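Pectate lyase 47 (Bacillus sp. TS-47, PDB 1VBL) probably cleaves pectate, the de-esterified form of pectin, by calcium-dependent beta-elimination. Local coordinates at residues Thr355-Asp360 / Arg366-Val371; Pro86-Glu91 / Asp170-Trp175. One frame throughout, in Å; residues are numbered along the deposited sequence.

Interaction 1. Residues Thr355-Asp360 / Arg366-Val371; sequences TGTIVD and RYIDLV
Val359 and Arg366 exchange two backbone hydrogen bonds, Val359 N to Arg366 O at 2.9 Å and Arg366 N to Val359 O at 3.0 Å, the first nearly straight (169° at the hydrogen). A third runs from Ile368 N to Thr357 O (2.8 Å), past the non-hydrogen-bonded pair Ile358-Tyr367. One water then accepts from Thr357 N and donates to Ile368 O, carrying the link on where the two segments part. This is the antiparallel beta hairpin of strands 351-361 and 364-367, late in the parallel beta-helix of the pectate lyase fold, where strand 351-361 pairs in parallel with 322-332. On one face of the hairpin Ile358 lays CG1 over the Tyr367 ring, a CH-pi contact 3.8 Å from the centroid, while Gly356 O stands at the ring edge, near its plane. On the other, Val359 CG1, placed between backbone N and carbonyl carbon (chi1 64°), lies over one face of the Arg366 guanidinium, 3.6 Å from NE, and also meets Ile368 CG2. Thr357 sends CG2 against Leu370 CD1 (3.6 Å) at the start of helix 370-377, while its OG1 bonds to Glu354.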
loop_
_atom_site.group_PDB
_atom_site.type_symbol
_atom_site.label_atom_id
_atom_site.label_comp_id
_atom_site.label_asym_id
_atom_site.label_seq_id
_atom_site.Cartn_x
_atom_site.Cartn_y
_atom_site.Cartn_z
ATOM N N THR A 355 15.197 -17.158 3.938
ATOM C CA THR A 355 16.457 -17.401 4.618
ATOM C C THR A 355 16.893 -16.170 5.403
ATOM O O THR A 355 16.494 -15.049 5.089
ATOM C CB THR A 355 17.567 -17.773 3.613
ATOM O OG1 THR A 355 18.711 -18.255 4.325
ATOM C CG2 THR A 355 17.972 -16.558 2.784
ATOM N N GLY A 356 17.701 -16.399 6.433
ATOM C CA GLY A 356 18.221 -15.315 7.248
ATOM C C GLY A 356 17.227 -14.555 8.103
ATOM O O GLY A 356 17.525 -13.450 8.554
ATOM N N THR A 357 16.054 -15.134 8.343
ATOM C CA THR A 357 15.046 -14.465 9.158
ATOM C C THR A 357 15.399 -14.499 10.641
ATOM O O THR A 357 15.801 -15.536 11.175
ATOM C CB THR A 357 13.645 -15.123 9.015
ATOM O OG1 THR A 357 13.222 -15.087 7.646
ATOM C CG2 THR A 357 12.625 -14.379 9.866
ATOM N N ILE A 358 15.257 -13.356 11.299
ATOM C CA ILE A 358 15.501 -13.288 12.727
ATOM C C ILE A 358 14.204 -12.878 13.401
ATOM O O ILE A 358 13.479 -12.023 12.895
ATOM C CB ILE A 358 16.565 -12.236 13.108
ATOM C CG1 ILE A 358 17.950 -12.690 12.648
ATOM C CG2 ILE A 358 16.554 -12.014 14.630
ATOM C CD1 ILE A 358 19.062 -11.701 13.013
ATOM N N VAL A 359 13.901 -13.508 14.528
ATOM C CA VAL A 359 12.717 -13.145 15.288
ATOM C C VAL A 359 13.251 -12.731 16.653
ATOM O O VAL A 359 14.077 -13.428 17.248
ATOM C CB VAL A 359 11.710 -14.318 15.427
ATOM C CG1 VAL A 359 12.314 -15.461 16.235
ATOM C CG2 VAL A 359 10.436 -13.814 16.085
ATOM N N ASP A 360 12.804 -11.572 17.122
ATOM C CA ASP A 360 13.236 -11.028 18.403
ATOM C C ASP A 360 12.021 -10.990 19.318
ATOM O O ASP A 360 11.177 -10.100 19.197
ATOM C CB ASP A 360 13.779 -9.611 18.192
ATOM C CG ASP A 360 14.515 -9.073 19.401
ATOM O OD1 ASP A 360 14.110 -9.369 20.544
ATOM O OD2 ASP A 360 15.498 -8.328 19.200
ATOM N N ARG A 366 16.670 -14.884 17.845
ATOM C CA ARG A 366 17.419 -15.879 17.087
ATOM C C ARG A 366 16.962 -16.021 15.651
ATOM O O ARG A 366 15.900 -15.532 15.275
ATOM C CB ARG A 366 17.310 -17.251 17.756
ATOM C CG ARG A 366 15.966 -17.949 17.560
ATOM C CD ARG A 366 14.847 -17.274 18.330
ATOM N NE ARG A 366 13.628 -18.080 18.326
ATOM C CZ ARG A 366 12.562 -17.833 19.079
ATOM N NH1 ARG A 366 12.556 -16.795 19.906
ATOM N NH2 ARG A 366 11.501 -18.628 19.011
ATOM N N TYR A 367 17.784 -16.691 14.851
ATOM C CA TYR A 367 17.437 -16.955 13.466
ATOM C C TYR A 367 16.355 -18.014 13.524
ATOM O O TYR A 367 16.371 -18.884 14.402
ATOM C CB TYR A 367 18.636 -17.496 12.687
ATOM C CG TYR A 367 19.593 -16.423 12.232
ATOM C CD1 TYR A 367 20.749 -16.135 12.956
ATOM C CD2 TYR A 367 19.324 -15.673 11.089
ATOM C CE1 TYR A 367 21.619 -15.117 12.546
ATOM C CE2 TYR A 367 20.180 -14.660 10.672
ATOM C CZ TYR A 367 21.324 -14.387 11.403
ATOM O OH TYR A 367 22.164 -13.380 10.984
ATOM N N ILE A 368 15.416 -17.954 12.592
ATOM C CA ILE A 368 14.332 -18.918 12.581
ATOM C C ILE A 368 13.884 -19.224 11.162
ATOM O O ILE A 368 13.996 -18.385 10.264
ATOM C CB ILE A 368 13.129 -18.384 13.394
ATOM C CG1 ILE A 368 12.008 -19.427 13.437
ATOM C CG2 ILE A 368 12.623 -17.081 12.779
ATOM C CD1 ILE A 368 10.852 -19.026 14.340
ATOM N N ASP A 369 13.405 -20.446 10.962
ATOM C CA ASP A 369 12.902 -20.874 9.664
ATOM C C ASP A 369 11.390 -20.671 9.754
ATOM O O ASP A 369 10.674 -21.524 10.283
ATOM C CB ASP A 369 13.213 -22.357 9.438
ATOM C CG ASP A 369 12.829 -22.830 8.049
ATOM O OD1 ASP A 369 11.916 -22.232 7.445
ATOM O OD2 ASP A 369 13.432 -23.812 7.564
ATOM N N LEU A 370 10.906 -19.536 9.261
ATOM C CA LEU A 370 9.480 -19.244 9.327
ATOM C C LEU A 370 8.622 -20.206 8.518
ATOM O O LEU A 370 7.484 -20.483 8.893
ATOM C CB LEU A 370 9.206 -17.798 8.894
ATOM C CG LEU A 370 9.687 -16.716 9.871
ATOM C CD1 LEU A 370 9.226 -15.351 9.391
ATOM C CD2 LEU A 370 9.137 -16.993 11.271
ATOM N N VAL A 371 9.151 -20.712 7.409
ATOM C CA VAL A 371 8.385 -21.657 6.604
ATOM C C VAL A 371 8.179 -22.933 7.415
ATOM O O VAL A 371 7.073 -23.468 7.475
ATOM C CB VAL A 371 9.103 -22.009 5.279
ATOM C CG1 VAL A 371 8.371 -23.142 4.581
ATOM C CG2 VAL A 371 9.147 -20.788 4.367
HETATM O O HOH W 1 15.046 -17.974 7.768
#

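Interaction 2. Residues Pro86-Glu91 / Asp170-Trp175; sequences PHFDFE and DYFPEW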
loop_
_atom_site.group_PDB
_atom_site.type_symbol
_atom_site.label_atom_id
_atom_site.label_comp_id
_atom_site.label_asym_id
_atom_site.label_seq_id
_atom_site.Cartn_x
_atom_site.Cartn_y
_atom_site.Cartn_z
ATOM N N PRO A 86 -28.264 13.197 -2.829
ATOM C CA PRO A 86 -29.540 13.642 -2.250
ATOM C C PRO A 86 -30.385 12.482 -1.714
ATOM O O PRO A 86 -31.206 12.660 -0.812
ATOM C CB PRO A 86 -30.234 14.337 -3.422
ATOM C CG PRO A 86 -29.105 14.763 -4.301
ATOM C CD PRO A 86 -28.157 13.602 -4.239
ATOM N N HIS A 87 -30.183 11.301 -2.283
ATOM C CA HIS A 87 -30.943 10.120 -1.893
ATOM C C HIS A 87 -30.227 9.252 -0.869
ATOM O O HIS A 87 -30.671 8.142 -0.571
ATOM C CB HIS A 87 -31.267 9.280 -3.130
ATOM C CG HIS A 87 -32.049 10.019 -4.171
ATOM N ND1 HIS A 87 -33.342 10.444 -3.966
ATOM C CD2 HIS A 87 -31.711 10.422 -5.419
ATOM C CE1 HIS A 87 -33.772 11.077 -5.045
ATOM N NE2 HIS A 87 -32.800 11.078 -5.941
ATOM N N PHE A 88 -29.119 9.750 -0.334
ATOM C CA PHE A 88 -28.385 8.987 0.660
ATOM C C PHE A 88 -28.459 9.592 2.049
ATOM O O PHE A 88 -28.391 10.808 2.221
ATOM C CB PHE A 88 -26.916 8.838 0.261
ATOM C CG PHE A 88 -26.092 8.093 1.276
ATOM C CD1 PHE A 88 -25.435 8.770 2.299
ATOM C CD2 PHE A 88 -26.006 6.704 1.229
ATOM C CE1 PHE A 88 -24.702 8.076 3.264
ATOM C CE2 PHE A 88 -25.278 6.000 2.187
ATOM C CZ PHE A 88 -24.626 6.687 3.207
ATOM N N ASP A 89 -28.606 8.718 3.038
ATOM C CA ASP A 89 -28.655 9.107 4.441
ATOM C C ASP A 89 -28.040 7.955 5.224
ATOM O O ASP A 89 -28.520 6.824 5.151
ATOM C CB ASP A 89 -30.095 9.346 4.896
ATOM C CG ASP A 89 -30.185 9.682 6.376
ATOM O OD1 ASP A 89 -30.246 8.746 7.202
ATOM O OD2 ASP A 89 -30.178 10.885 6.713
ATOM N N PHE A 90 -26.971 8.247 5.958
ATOM C CA PHE A 90 -26.266 7.229 6.729
ATOM C C PHE A 90 -27.180 6.427 7.649
ATOM O O PHE A 90 -27.176 5.197 7.616
ATOM C CB PHE A 90 -25.147 7.868 7.557
ATOM C CG PHE A 90 -24.208 6.868 8.174
ATOM C CD1 PHE A 90 -23.831 6.979 9.509
ATOM C CD2 PHE A 90 -23.696 5.819 7.420
ATOM C CE1 PHE A 90 -22.961 6.056 10.081
ATOM C CE2 PHE A 90 -22.823 4.892 7.983
ATOM C CZ PHE A 90 -22.456 5.011 9.317
ATOM N N GLU A 91 -27.954 7.121 8.478
ATOM C CA GLU A 91 -28.860 6.444 9.399
ATOM C C GLU A 91 -29.818 5.522 8.658
ATOM O O GLU A 91 -30.058 4.391 9.085
ATOM C CB GLU A 91 -29.659 7.464 10.210
ATOM C CG GLU A 91 -28.871 8.120 11.327
ATOM C CD GLU A 91 -29.667 9.200 12.033
ATOM O OE1 GLU A 91 -30.813 8.920 12.449
ATOM O OE2 GLU A 91 -29.144 10.327 12.174
ATOM N N ASP A 170 -12.525 6.817 3.397
ATOM C CA ASP A 170 -13.640 6.612 2.477
ATOM C C ASP A 170 -14.891 6.961 3.292
ATOM O O ASP A 170 -15.241 6.239 4.225
ATOM C CB ASP A 170 -13.702 5.144 2.042
ATOM C CG ASP A 170 -14.723 4.897 0.940
ATOM O OD1 ASP A 170 -15.751 5.608 0.901
ATOM O OD2 ASP A 170 -14.500 3.980 0.120
ATOM N N TYR A 171 -15.554 8.059 2.945
ATOM C CA TYR A 171 -16.748 8.492 3.678
ATOM C C TYR A 171 -17.978 7.626 3.441
ATOM O O TYR A 171 -18.966 7.718 4.180
ATOM C CB TYR A 171 -17.113 9.935 3.319
ATOM C CG TYR A 171 -16.110 10.987 3.738
ATOM C CD1 TYR A 171 -15.360 10.845 4.906
ATOM C CD2 TYR A 171 -15.962 12.159 3.002
ATOM C CE1 TYR A 171 -14.491 11.851 5.330
ATOM C CE2 TYR A 171 -15.100 13.170 3.418
ATOM C CZ TYR A 171 -14.370 13.010 4.581
ATOM O OH TYR A 171 -13.531 14.014 5.000
ATOM N N PHE A 172 -17.928 6.789 2.412
ATOM C CA PHE A 172 -19.067 5.942 2.090
ATOM C C PHE A 172 -18.659 4.497 1.850
ATOM O O PHE A 172 -18.818 3.969 0.752
ATOM C CB PHE A 172 -19.780 6.512 0.866
ATOM C CG PHE A 172 -20.119 7.968 1.007
ATOM C CD1 PHE A 172 -21.206 8.371 1.777
ATOM C CD2 PHE A 172 -19.303 8.940 0.435
ATOM C CE1 PHE A 172 -21.475 9.724 1.983
ATOM C CE2 PHE A 172 -19.563 10.295 0.636
ATOM C CZ PHE A 172 -20.651 10.687 1.413
ATOM N N PRO A 173 -18.129 3.836 2.891
ATOM C CA PRO A 173 -17.695 2.441 2.800
ATOM C C PRO A 173 -18.862 1.551 2.408
ATOM O O PRO A 173 -20.008 1.816 2.770
ATOM C CB PRO A 173 -17.220 2.125 4.217
ATOM C CG PRO A 173 -16.844 3.456 4.773
ATOM C CD PRO A 173 -17.942 4.348 4.258
ATOM N N GLU A 174 -18.556 0.492 1.676
ATOM C CA GLU A 174 -19.558 -0.464 1.244
ATOM C C GLU A 174 -19.722 -1.539 2.315
ATOM O O GLU A 174 -18.738 -2.023 2.873
ATOM C CB GLU A 174 -19.106 -1.110 -0.065
ATOM C CG GLU A 174 -19.838 -2.379 -0.439
ATOM C CD GLU A 174 -19.107 -3.154 -1.519
ATOM O OE1 GLU A 174 -18.995 -2.641 -2.651
ATOM O OE2 GLU A 174 -18.634 -4.274 -1.232
ATOM N N TRP A 175 -20.963 -1.897 2.622
ATOM C CA TRP A 175 -21.203 -2.953 3.598
ATOM C C TRP A 175 -21.390 -4.250 2.826
ATOM O O TRP A 175 -22.180 -4.307 1.886
ATOM C CB TRP A 175 -22.458 -2.679 4.432
ATOM C CG TRP A 175 -22.917 -3.894 5.203
ATOM C CD1 TRP A 175 -24.071 -4.606 5.010
ATOM C CD2 TRP A 175 -22.213 -4.554 6.263
ATOM N NE1 TRP A 175 -24.127 -5.669 5.884
ATOM C CE2 TRP A 175 -22.999 -5.661 6.663
ATOM C CE3 TRP A 175 -20.994 -4.320 6.912
ATOM C CZ2 TRP A 175 -22.603 -6.531 7.684
ATOM C CZ3 TRP A 175 -20.601 -5.187 7.929
ATOM C CH2 TRP A 175 -21.405 -6.279 8.303
#
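An edge-to-face aromatic pair ties the loop leading into helix 90-97 to the loop that precedes strand 174-176, where Phe88 and Phe172 meet. The two ring planes stand at 90°, with centroids 5.4 Å apart, and the edge of Phe172 is turned toward the face of Phe88. CD1 and CE1 of Phe172 make the approach: Phe172 CD1 lies 3.8 Å from Phe88 CE1, and Phe172 CE1 is equally near that same atom. The touch therefore falls toward one side of the Phe88 ring, on CD1, CE1 and CZ, and not over its centre. Phe88 reaches across with CG trans to the backbone N (chi1 178°), its CB already directed at the other loop.

The backbone of Phe172 is fixed from its own side. Phe172 N donates to Asp170 OD1 (2.9 Å, 148° at the hydrogen), closing an Asx turn, and the carboxylate oxygen is met on its anti side, somewhat out of plane. Asp170 OD2 takes the N-H of Glu188, while Phe172 O accepts from Arg115. Tyr171 CB rests over one face of the Phe172 ring, 3.6 Å above its plane. Helix 110-126 joins the two rings from outside, Phe88 touching Ala114 and Arg115 and Phe172 touching Ser118; Tyr83 also packs on Phe172. An alanine in place of Phe88 would probably deprive the Phe172 edge of its aromatic face and weaken the hold between the two loops. Both rings are buried, and with no hydrogen bond passing between the segments the contact rests on these side chains, a T-shaped phenylalanine pair of the kind common in hydrophobic cores, here joining helical and loop excursions of a parallel beta-helix pectate lyase.

How the interactions relate
Interactions 1 and 2 lie on opposite sides of the chain's centre, their own centres about 45 Å apart and their nearest atoms about 32 Å apart, without touching. They come in series: interaction 2 joins residues 86-91 to 170-175 across 78 intervening residues and is complete before interaction 1 begins, whereas interaction 1 closes a local hairpin over five. The parallel beta-helix runs between them, including strands 200-208, 239-251 and 272-280. Interaction 2 thus fastens helical and loop excursions from the earlier part of the chain, interaction 1 the hairpin of a late strand, 351-361, that also pairs with 322-332. Both lie away from the calcium site of Asp190, Asp229 and Asp233.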